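Local coordinates for ankyrin repeat domain-containing protein EMB506, chloroplastic (Arabidopsis thaliana, PDB 6JD6) that takes part in the initial differentiation of the proplastid during embryo development and is required for correct cotyledon and leaf margin development, at residues A[118-123]-A[158-163]; A[144-149]-A[182-187]; A[220-225]-A[252-257]. One frame throughout, in Å; residues are numbered along the deposited sequence.

Interaction 1 of 3, residues A[118-123]-A[158-163]; sequences TLALSM and EAVISH. With SO4 (sulfate ion), chain I.
Beside the touching pair Ala120 and Val160, the imidazole of His163 meets a sulfate ion, probably from the crystallisation liquor, at its edge: ND1 donates to O4 of the ion over 2.9 Å, nearly straight at 166°, while O3 lies in the ring plane near CE1. At the other nitrogen, NE2 is hydrogen-bonded to Asp129 of helix 125-133. With an anion at each nitrogen, the ring is probably biased toward its charged form. With an alanine here in place of the imidazole, Asp129 would probably lose this partner and the sulfate would be held by fewer donors, Arg166 among those that remain. The contact between the segments themselves is apolar. CG1 of Val160, placed anti to the backbone N (chi1 171°), touches CB of Ala120 at 3.8 Å, and CG2 rests on Ala120 O at 3.7 Å. This packing joins ANK 1 to ANK 2, the stacking of successive repeats that builds the ankyrin solenoid. Helix 115-121 ends in a Schellman motif: Met123, at positive phi, is its C-prime residue and sends its N-H back to Ala120 O. The methionine chain then bends at chi2 (-74°) and chi3, crossing Val160 obliquely with SD 3.8 Å from CG2, and its CE approaches Ala159 CB at 4.5 Å. Thr118 and Ser122, in the same helix-to-turn segment, are hydrogen-bonded to the chain of another protein.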
loop_
_atom_site.group_PDB
_atom_site.type_symbol
_atom_site.label_atom_id
_atom_site.label_comp_id
_atom_site.label_asym_id
_atom_site.label_seq_id
_atom_site.Cartn_x
_atom_site.Cartn_y
_atom_site.Cartn_z
ATOM N N THR A 118 -0.755 3.361 9.115
ATOM C CA THR A 118 -1.356 2.103 9.550
ATOM C C THR A 118 -2.862 2.248 9.747
ATOM O O THR A 118 -3.641 1.398 9.307
ATOM C CB THR A 118 -0.703 1.588 10.851
ATOM O OG1 THR A 118 0.680 1.287 10.606
ATOM C CG2 THR A 118 -1.404 0.338 11.346
ATOM N N LEU A 119 -3.270 3.334 10.398
ATOM C CA LEU A 119 -4.687 3.582 10.629
ATOM C C LEU A 119 -5.422 3.780 9.304
ATOM O O LEU A 119 -6.559 3.337 9.140
ATOM C CB LEU A 119 -4.882 4.788 11.549
ATOM C CG LEU A 119 -4.417 4.607 12.999
ATOM C CD1 LEU A 119 -4.497 5.924 13.762
ATOM C CD2 LEU A 119 -5.217 3.514 13.715
ATOM N N ALA A 120 -4.764 4.441 8.356
ATOM C CA ALA A 120 -5.330 4.614 7.021
ATOM C C ALA A 120 -5.564 3.269 6.338
ATOM O O ALA A 120 -6.640 3.017 5.799
ATOM C CB ALA A 120 -4.425 5.495 6.167
ATOM N N LEU A 121 -4.554 2.404 6.360
ATOM C CA LEU A 121 -4.659 1.113 5.691
ATOM C C LEU A 121 -5.628 0.163 6.408
ATOM O O LEU A 121 -6.150 -0.774 5.801
ATOM C CB LEU A 121 -3.278 0.472 5.527
ATOM C CG LEU A 121 -2.303 1.178 4.572
ATOM C CD1 LEU A 121 -0.946 0.505 4.587
ATOM C CD2 LEU A 121 -2.850 1.244 3.136
ATOM N N SER A 122 -5.867 0.408 7.696
ATOM C CA SER A 122 -6.822 -0.394 8.459
ATOM C C SER A 122 -8.181 0.290 8.581
ATOM O O SER A 122 -9.027 -0.133 9.375
ATOM C CB SER A 122 -6.272 -0.734 9.849
ATOM O OG SER A 122 -5.217 -1.680 9.761
ATOM N N MET A 123 -8.378 1.349 7.796
ATOM C CA MET A 123 -9.673 2.026 7.704
ATOM C C MET A 123 -10.129 2.643 9.026
ATOM O O MET A 123 -11.306 2.584 9.363
ATOM C CB MET A 123 -10.748 1.053 7.208
ATOM C CG MET A 123 -10.466 0.434 5.849
ATOM S SD MET A 123 -10.722 1.624 4.524
ATOM C CE MET A 123 -12.233 2.422 5.080
ATOM N N GLU A 158 -10.088 4.030 -0.786
ATOM C CA GLU A 158 -10.661 5.223 -1.406
ATOM C C GLU A 158 -11.497 6.123 -0.488
ATOM O O GLU A 158 -11.501 7.338 -0.656
ATOM C CB GLU A 158 -11.398 4.859 -2.703
ATOM C CG GLU A 158 -10.452 4.296 -3.769
ATOM C CD GLU A 158 -11.065 4.240 -5.157
ATOM O OE1 GLU A 158 -10.487 4.844 -6.084
ATOM O OE2 GLU A 158 -12.119 3.588 -5.324
ATOM N N ALA A 159 -12.176 5.540 0.491
ATOM C CA ALA A 159 -12.944 6.335 1.450
ATOM C C ALA A 159 -12.023 7.126 2.381
ATOM O O ALA A 159 -12.343 8.244 2.786
ATOM C CB ALA A 159 -13.882 5.449 2.255
ATOM N N VAL A 160 -10.884 6.532 2.722
ATOM C CA VAL A 160 -9.873 7.203 3.531
ATOM C C VAL A 160 -9.197 8.305 2.713
ATOM O O VAL A 160 -8.964 9.409 3.210
ATOM C CB VAL A 160 -8.817 6.197 4.042
ATOM C CG1 VAL A 160 -7.648 6.919 4.690
ATOM C CG2 VAL A 160 -9.455 5.218 5.022
ATOM N N ILE A 161 -8.901 7.997 1.453
ATOM C CA ILE A 161 -8.318 8.966 0.530
ATOM C C ILE A 161 -9.149 10.245 0.447
ATOM O O ILE A 161 -8.632 11.342 0.660
ATOM C CB ILE A 161 -8.162 8.364 -0.879
ATOM C CG1 ILE A 161 -7.098 7.266 -0.862
ATOM C CG2 ILE A 161 -7.813 9.453 -1.893
ATOM C CD1 ILE A 161 -7.199 6.287 -2.019
ATOM N N SER A 162 -10.438 10.102 0.160
ATOM C CA SER A 162 -11.309 11.262 0.014
ATOM C C SER A 162 -11.467 12.027 1.329
ATOM O O SER A 162 -11.607 13.250 1.325
ATOM C CB SER A 162 -12.676 10.851 -0.537
ATOM O OG SER A 162 -13.373 10.036 0.385
ATOM N N HIS A 163 -11.441 11.307 2.448
ATOM C CA HIS A 163 -11.507 11.941 3.761
ATOM C C HIS A 163 -10.297 12.838 3.995
ATOM O O HIS A 163 -10.439 13.985 4.412
ATOM C CB HIS A 163 -11.588 10.890 4.875
ATOM C CG HIS A 163 -11.546 11.475 6.253
ATOM N ND1 HIS A 163 -12.667 11.961 6.891
ATOM C CD2 HIS A 163 -10.515 11.669 7.110
ATOM C CE1 HIS A 163 -12.332 12.422 8.082
ATOM N NE2 HIS A 163 -11.030 12.257 8.240
HETATM S S SO4 I . -15.817 13.417 6.586
HETATM O O1 SO4 I . -17.187 13.737 6.193
HETATM O O2 SO4 I . -14.889 14.306 5.891
HETATM O O3 SO4 I . -15.677 13.595 8.029
HETATM O O4 SO4 I . -15.519 12.031 6.233
#

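Interaction 2 of 3, residues A[144-149]-A[182-187]; sequences DNQTAL and IHYAVQ. With SO4 (sulfate ion), chain K.
Gln146 reaches across to Tyr184 with its amide. Its CB points toward segment 182-187; CG stands anti to the carbonyl carbon, and the chain stays extended through CD (chi2 -173°), its flank packed on Lys151 and Ile154 of helix 148-154. CD lies 3.8 Å from O2 of a sulfate ion, probably from the crystallisation liquor. At the tip, NE2 gives that O2 a weak, bent bond (2.8 Å, 125°), comes within 3.2 Å of Tyr184 OH, and is hydrogen-bonded to Asp175. The amide stands almost square to the phenol ring, the planes 89° apart, and NE2 approaches CZ obliquely at 3.7 Å. Just beyond, Thr147 is the N-cap of helix 148-154: its OG1 accepts a weak bond from Leu149 N at 3.2 Å. It opens Thr-Ala-Leu-His, the counterpart here of the TPLH signature of ankyrin repeats, and its backbone N bonds to His150 ND1. Asp175 also takes Tyr184 OH, which is hydrogen-bonded to a basic side chain of another protein as well. The contact between ANK 2 and ANK 3 is therefore polar, drawn together by one shared carboxylate whose charge the basic group probably helps to offset.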
loop_
_atom_site.group_PDB
_atom_site.type_symbol
_atom_site.label_atom_id
_atom_site.label_comp_id
_atom_site.label_asym_id
_atom_site.label_seq_id
_atom_site.Cartn_x
_atom_site.Cartn_y
_atom_site.Cartn_z
ATOM N N ASP A 144 10.582 7.607 3.604
ATOM C CA ASP A 144 10.542 7.696 2.147
ATOM C C ASP A 144 9.775 8.932 1.692
ATOM O O ASP A 144 9.287 8.988 0.559
ATOM C CB ASP A 144 9.900 6.440 1.556
ATOM C CG ASP A 144 10.753 5.202 1.758
ATOM O OD1 ASP A 144 11.998 5.330 1.744
ATOM O OD2 ASP A 144 10.182 4.104 1.934
ATOM N N ASN A 145 9.669 9.910 2.590
ATOM C CA ASN A 145 8.946 11.154 2.336
ATOM C C ASN A 145 7.500 10.945 1.880
ATOM O O ASN A 145 6.954 11.750 1.126
ATOM C CB ASN A 145 9.706 12.031 1.338
ATOM C CG ASN A 145 11.142 12.276 1.758
ATOM O OD1 ASN A 145 12.056 12.234 0.937
ATOM N ND2 ASN A 145 11.347 12.527 3.043
ATOM N N GLN A 146 6.889 9.857 2.337
ATOM C CA GLN A 146 5.490 9.581 2.029
ATOM C C GLN A 146 4.583 10.017 3.170
ATOM O O GLN A 146 4.920 9.854 4.343
ATOM C CB GLN A 146 5.273 8.092 1.752
ATOM C CG GLN A 146 5.934 7.585 0.476
ATOM C CD GLN A 146 5.553 6.149 0.155
ATOM O OE1 GLN A 146 5.216 5.371 1.048
ATOM N NE2 GLN A 146 5.597 5.796 -1.123
ATOM N N THR A 147 3.426 10.567 2.818
ATOM C CA THR A 147 2.431 10.937 3.811
ATOM C C THR A 147 1.381 9.840 3.892
ATOM O O THR A 147 1.427 8.866 3.139
ATOM C CB THR A 147 1.726 12.253 3.441
ATOM O OG1 THR A 147 0.918 12.047 2.276
ATOM C CG2 THR A 147 2.746 13.349 3.161
ATOM N N ALA A 148 0.433 10.007 4.806
ATOM C CA ALA A 148 -0.682 9.081 4.929
ATOM C C ALA A 148 -1.487 9.006 3.632
ATOM O O ALA A 148 -2.033 7.955 3.297
ATOM C CB ALA A 148 -1.576 9.486 6.084
ATOM N N LEU A 149 -1.567 10.124 2.912
ATOM C CA LEU A 149 -2.279 10.155 1.635
ATOM C C LEU A 149 -1.621 9.225 0.610
ATOM O O LEU A 149 -2.305 8.434 -0.036
ATOM C CB LEU A 149 -2.366 11.582 1.083
ATOM C CG LEU A 149 -3.089 11.744 -0.257
ATOM C CD1 LEU A 149 -4.545 11.297 -0.142
ATOM C CD2 LEU A 149 -3.008 13.184 -0.766
ATOM N N ILE A 182 -0.958 11.228 -7.648
ATOM C CA ILE A 182 -1.517 10.856 -8.947
ATOM C C ILE A 182 -0.773 9.666 -9.586
ATOM O O ILE A 182 -1.397 8.826 -10.234
ATOM C CB ILE A 182 -1.608 12.069 -9.919
ATOM C CG1 ILE A 182 -2.282 11.673 -11.237
ATOM C CG2 ILE A 182 -0.242 12.659 -10.188
ATOM C CD1 ILE A 182 -3.722 11.264 -11.090
ATOM N N HIS A 183 0.544 9.585 -9.388
ATOM C CA HIS A 183 1.330 8.440 -9.869
ATOM C C HIS A 183 0.785 7.132 -9.281
ATOM O O HIS A 183 0.527 6.163 -9.997
ATOM C CB HIS A 183 2.802 8.568 -9.452
ATOM C CG HIS A 183 3.627 9.470 -10.321
ATOM N ND1 HIS A 183 4.235 10.611 -9.841
ATOM C CD2 HIS A 183 3.987 9.373 -11.624
ATOM C CE1 HIS A 183 4.913 11.191 -10.815
ATOM N NE2 HIS A 183 4.777 10.462 -11.909
ATOM N N TYR A 184 0.618 7.110 -7.966
ATOM C CA TYR A 184 0.181 5.897 -7.283
ATOM C C TYR A 184 -1.279 5.549 -7.563
ATOM O O TYR A 184 -1.636 4.376 -7.628
ATOM C CB TYR A 184 0.428 6.003 -5.774
ATOM C CG TYR A 184 1.890 6.014 -5.389
ATOM C CD1 TYR A 184 2.708 4.929 -5.664
ATOM C CD2 TYR A 184 2.446 7.100 -4.723
ATOM C CE1 TYR A 184 4.047 4.932 -5.300
ATOM C CE2 TYR A 184 3.778 7.114 -4.360
ATOM C CZ TYR A 184 4.573 6.028 -4.652
ATOM O OH TYR A 184 5.902 6.039 -4.285
ATOM N N ALA A 185 -2.125 6.562 -7.718
ATOM C CA ALA A 185 -3.533 6.328 -8.023
ATOM C C ALA A 185 -3.661 5.653 -9.383
ATOM O O ALA A 185 -4.508 4.783 -9.591
ATOM C CB ALA A 185 -4.314 7.638 -7.998
ATOM N N VAL A 186 -2.806 6.062 -10.308
ATOM C CA VAL A 186 -2.756 5.426 -11.609
ATOM C C VAL A 186 -2.196 3.998 -11.508
ATOM O O VAL A 186 -2.762 3.070 -12.091
ATOM C CB VAL A 186 -1.944 6.268 -12.606
ATOM C CG1 VAL A 186 -1.693 5.483 -13.868
ATOM C CG2 VAL A 186 -2.690 7.569 -12.914
ATOM N N GLN A 187 -1.117 3.811 -10.747
ATOM C CA GLN A 187 -0.520 2.475 -10.627
ATOM C C GLN A 187 -1.466 1.417 -10.054
ATOM O O GLN A 187 -1.432 0.260 -10.483
ATOM C CB GLN A 187 0.791 2.472 -9.829
ATOM C CG GLN A 187 1.570 1.169 -10.054
ATOM C CD GLN A 187 2.717 0.940 -9.089
ATOM O OE1 GLN A 187 2.690 1.401 -7.950
ATOM N NE2 GLN A 187 3.736 0.208 -9.546
HETATM S S SO4 K . 6.638 2.051 -2.731
HETATM O O1 SO4 K . 6.062 2.042 -4.074
HETATM O O2 SO4 K . 6.690 3.421 -2.227
HETATM O O3 SO4 K . 5.809 1.248 -1.836
HETATM O O4 SO4 K . 7.991 1.499 -2.779
#

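Interaction 3 of 3, residues A[220-225]-A[252-257]; sequences QSRNRD and LCFGRD. With SO4 (sulfate ion), chain C.
Arg222 lays its guanidinium against the ring of Phe254, the two planes 31° apart. CD2 of the ring sits over one face of the guanidinium, 3.2 Å from NH1, and the arginine CD makes a CH-pi contact over the phenyl face, 4.2 Å from the centroid. The arginine gets there by curling: from a backbone at positive phi its chain bends at chi2 (-47°) and again at chi3 (-76°), folding back along the end of its own helix. Backbone carbonyls fix the rotation of the buried charge: NH1 is bonded to Val219 O and Leu250 O, NE to Phe258 O and NH2 to Ala251 O. Phe254 has CG anti to its carbonyl carbon, which carries the ring toward Arg222 and brings CZ within 4.1 Å of Gln220 O. Arg222 belongs to a Schellman motif closing helix 214-220, and Asn223 at once caps helix 224-232, its OD1 bonded to Ile226 N. At that N terminus Arg224 wraps a sulfate ion: N and NE both donate to O4, NH2 reaches O1 at 2.9 Å, and Asp225 N binds O2 at 3.0 Å. The arginine-phenylalanine pair thus lies where the turn between helices 214-220 and 224-232 faces the loop after helix 247-252, with Leu263 of helix 260-269 against Arg222 and an apolar side chain of another protein against Phe254.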
loop_
_atom_site.group_PDB
_atom_site.type_symbol
_atom_site.label_atom_id
_atom_site.label_comp_id
_atom_site.label_asym_id
_atom_site.label_seq_id
_atom_site.Cartn_x
_atom_site.Cartn_y
_atom_site.Cartn_z
ATOM N N GLN A 220 1.560 1.552 -19.026
ATOM C CA GLN A 220 2.204 0.350 -18.501
ATOM C C GLN A 220 1.173 -0.604 -17.890
ATOM O O GLN A 220 1.282 -1.824 -18.038
ATOM C CB GLN A 220 3.259 0.710 -17.453
ATOM C CG GLN A 220 4.139 -0.463 -17.025
ATOM C CD GLN A 220 4.938 -0.163 -15.778
ATOM O OE1 GLN A 220 4.384 0.243 -14.755
ATOM N NE2 GLN A 220 6.249 -0.352 -15.853
ATOM N N SER A 221 0.166 -0.044 -17.221
ATOM C CA SER A 221 -0.881 -0.850 -16.594
ATOM C C SER A 221 -1.879 -1.393 -17.620
ATOM O O SER A 221 -2.745 -2.198 -17.283
ATOM C CB SER A 221 -1.628 -0.039 -15.530
ATOM O OG SER A 221 -2.535 0.872 -16.130
ATOM N N ARG A 222 -1.742 -0.939 -18.866
ATOM C CA ARG A 222 -2.607 -1.330 -19.993
ATOM C C ARG A 222 -4.048 -0.847 -19.844
ATOM O O ARG A 222 -4.938 -1.307 -20.563
ATOM C CB ARG A 222 -2.589 -2.850 -20.251
ATOM C CG ARG A 222 -1.217 -3.517 -20.131
ATOM C CD ARG A 222 -0.154 -2.734 -20.883
ATOM N NE ARG A 222 -0.218 -2.916 -22.330
ATOM C CZ ARG A 222 0.485 -2.192 -23.193
ATOM N NH1 ARG A 222 1.268 -1.216 -22.747
ATOM N NH2 ARG A 222 0.399 -2.428 -24.494
ATOM N N ASN A 223 -4.279 0.082 -18.923
ATOM C CA ASN A 223 -5.640 0.549 -18.670
ATOM C C ASN A 223 -6.103 1.640 -19.633
ATOM O O ASN A 223 -5.640 2.783 -19.570
ATOM C CB ASN A 223 -5.795 1.028 -17.228
ATOM C CG ASN A 223 -7.249 1.154 -16.823
ATOM O OD1 ASN A 223 -7.900 2.163 -17.099
ATOM N ND2 ASN A 223 -7.775 0.112 -16.185
ATOM N N ARG A 224 -7.033 1.280 -20.514
ATOM C CA ARG A 224 -7.549 2.198 -21.519
ATOM C C ARG A 224 -8.337 3.368 -20.925
ATOM O O ARG A 224 -8.163 4.510 -21.345
ATOM C CB ARG A 224 -8.407 1.436 -22.537
ATOM C CG ARG A 224 -7.605 0.466 -23.403
ATOM C CD ARG A 224 -8.510 -0.502 -24.158
ATOM N NE ARG A 224 -9.205 -1.417 -23.255
ATOM C CZ ARG A 224 -10.001 -2.404 -23.657
ATOM N NH1 ARG A 224 -10.203 -2.606 -24.951
ATOM N NH2 ARG A 224 -10.593 -3.188 -22.766
ATOM N N ASP A 225 -9.207 3.085 -19.958
ATOM C CA ASP A 225 -10.021 4.135 -19.339
ATOM C C ASP A 225 -9.182 5.222 -18.672
ATOM O O ASP A 225 -9.446 6.412 -18.844
ATOM C CB ASP A 225 -10.996 3.548 -18.314
ATOM C CG ASP A 225 -12.174 2.855 -18.961
ATOM O OD1 ASP A 225 -12.392 3.055 -20.174
ATOM O OD2 ASP A 225 -12.888 2.116 -18.250
ATOM N N LEU A 252 3.476 0.201 -27.412
ATOM C CA LEU A 252 3.926 -0.674 -28.492
ATOM C C LEU A 252 4.724 -1.887 -28.019
ATOM O O LEU A 252 4.688 -2.943 -28.650
ATOM C CB LEU A 252 4.802 0.117 -29.469
ATOM C CG LEU A 252 4.174 1.233 -30.301
ATOM C CD1 LEU A 252 5.267 2.152 -30.835
ATOM C CD2 LEU A 252 3.371 0.646 -31.450
ATOM N N CYS A 253 5.455 -1.732 -26.921
ATOM C CA CYS A 253 6.500 -2.692 -26.564
ATOM C C CYS A 253 6.002 -4.067 -26.107
ATOM O O CYS A 253 6.741 -5.046 -26.174
ATOM C CB CYS A 253 7.446 -2.095 -25.516
ATOM S SG CYS A 253 6.783 -2.042 -23.845
ATOM N N PHE A 254 4.760 -4.144 -25.646
ATOM C CA PHE A 254 4.201 -5.419 -25.204
ATOM C C PHE A 254 3.821 -6.318 -26.378
ATOM O O PHE A 254 3.615 -7.516 -26.202
ATOM C CB PHE A 254 2.979 -5.195 -24.312
ATOM C CG PHE A 254 3.315 -4.743 -22.919
ATOM C CD1 PHE A 254 3.302 -5.642 -21.862
ATOM C CD2 PHE A 254 3.640 -3.420 -22.663
ATOM C CE1 PHE A 254 3.604 -5.227 -20.570
ATOM C CE2 PHE A 254 3.942 -2.999 -21.374
ATOM C CZ PHE A 254 3.923 -3.906 -20.327
ATOM N N GLY A 255 3.726 -5.740 -27.572
ATOM C CA GLY A 255 3.320 -6.493 -28.747
ATOM C C GLY A 255 1.859 -6.897 -28.644
ATOM O O GLY A 255 1.087 -6.263 -27.924
ATOM N N ARG A 256 1.475 -7.957 -29.350
ATOM C CA ARG A 256 0.077 -8.385 -29.362
ATOM C C ARG A 256 -0.410 -8.947 -28.018
ATOM O O ARG A 256 0.391 -9.285 -27.144
ATOM C CB ARG A 256 -0.162 -9.397 -30.485
ATOM C CG ARG A 256 0.892 -10.481 -30.588
ATOM C CD ARG A 256 0.484 -11.545 -31.598
ATOM N NE ARG A 256 0.170 -10.979 -32.908
ATOM C CZ ARG A 256 0.952 -11.083 -33.979
ATOM N NH1 ARG A 256 2.101 -11.739 -33.905
ATOM N NH2 ARG A 256 0.582 -10.535 -35.130
ATOM N N ASP A 257 -1.730 -9.014 -27.864
ATOM C CA ASP A 257 -2.374 -9.647 -26.707
ATOM C C ASP A 257 -2.172 -8.927 -25.371
ATOM O O ASP A 257 -2.294 -9.536 -24.306
ATOM C CB ASP A 257 -1.953 -11.115 -26.585
ATOM C CG ASP A 257 -2.222 -11.902 -27.852
ATOM O OD1 ASP A 257 -3.190 -11.568 -28.570
ATOM O OD2 ASP A 257 -1.458 -12.852 -28.129
HETATM S S SO4 C . -9.565 -1.114 -19.597
HETATM O O1 SO4 C . -10.617 -1.945 -20.176
HETATM O O2 SO4 C . -10.050 0.255 -19.437
HETATM O O3 SO4 C . -9.190 -1.635 -18.287
HETATM O O4 SO4 C . -8.397 -1.154 -20.473
#

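Overall arrangement
Following the chain from the N terminus, the first of these contacts begins on helix 115-121, and interaction 1 closes a loop of 34 residues when 158-163 packs against it. Before that loop is complete, 144-149 has opened interaction 2, which closes at 182-187 after 32 more residues. The two contacts therefore cross, tying ANK 1 to ANK 2 and ANK 2 to ANK 3. They also touch: Ile161 CG2 lies 4.1 Å from Leu149 CD1, between consecutive helices. Interaction 3 follows in series, spanning 26 residues from 220-225 to 252-257 and joining ANK 4 to ANK 5. Its centre lies about 23 Å from that of interaction 2 and 30 Å from that of interaction 1, farther along the solenoid.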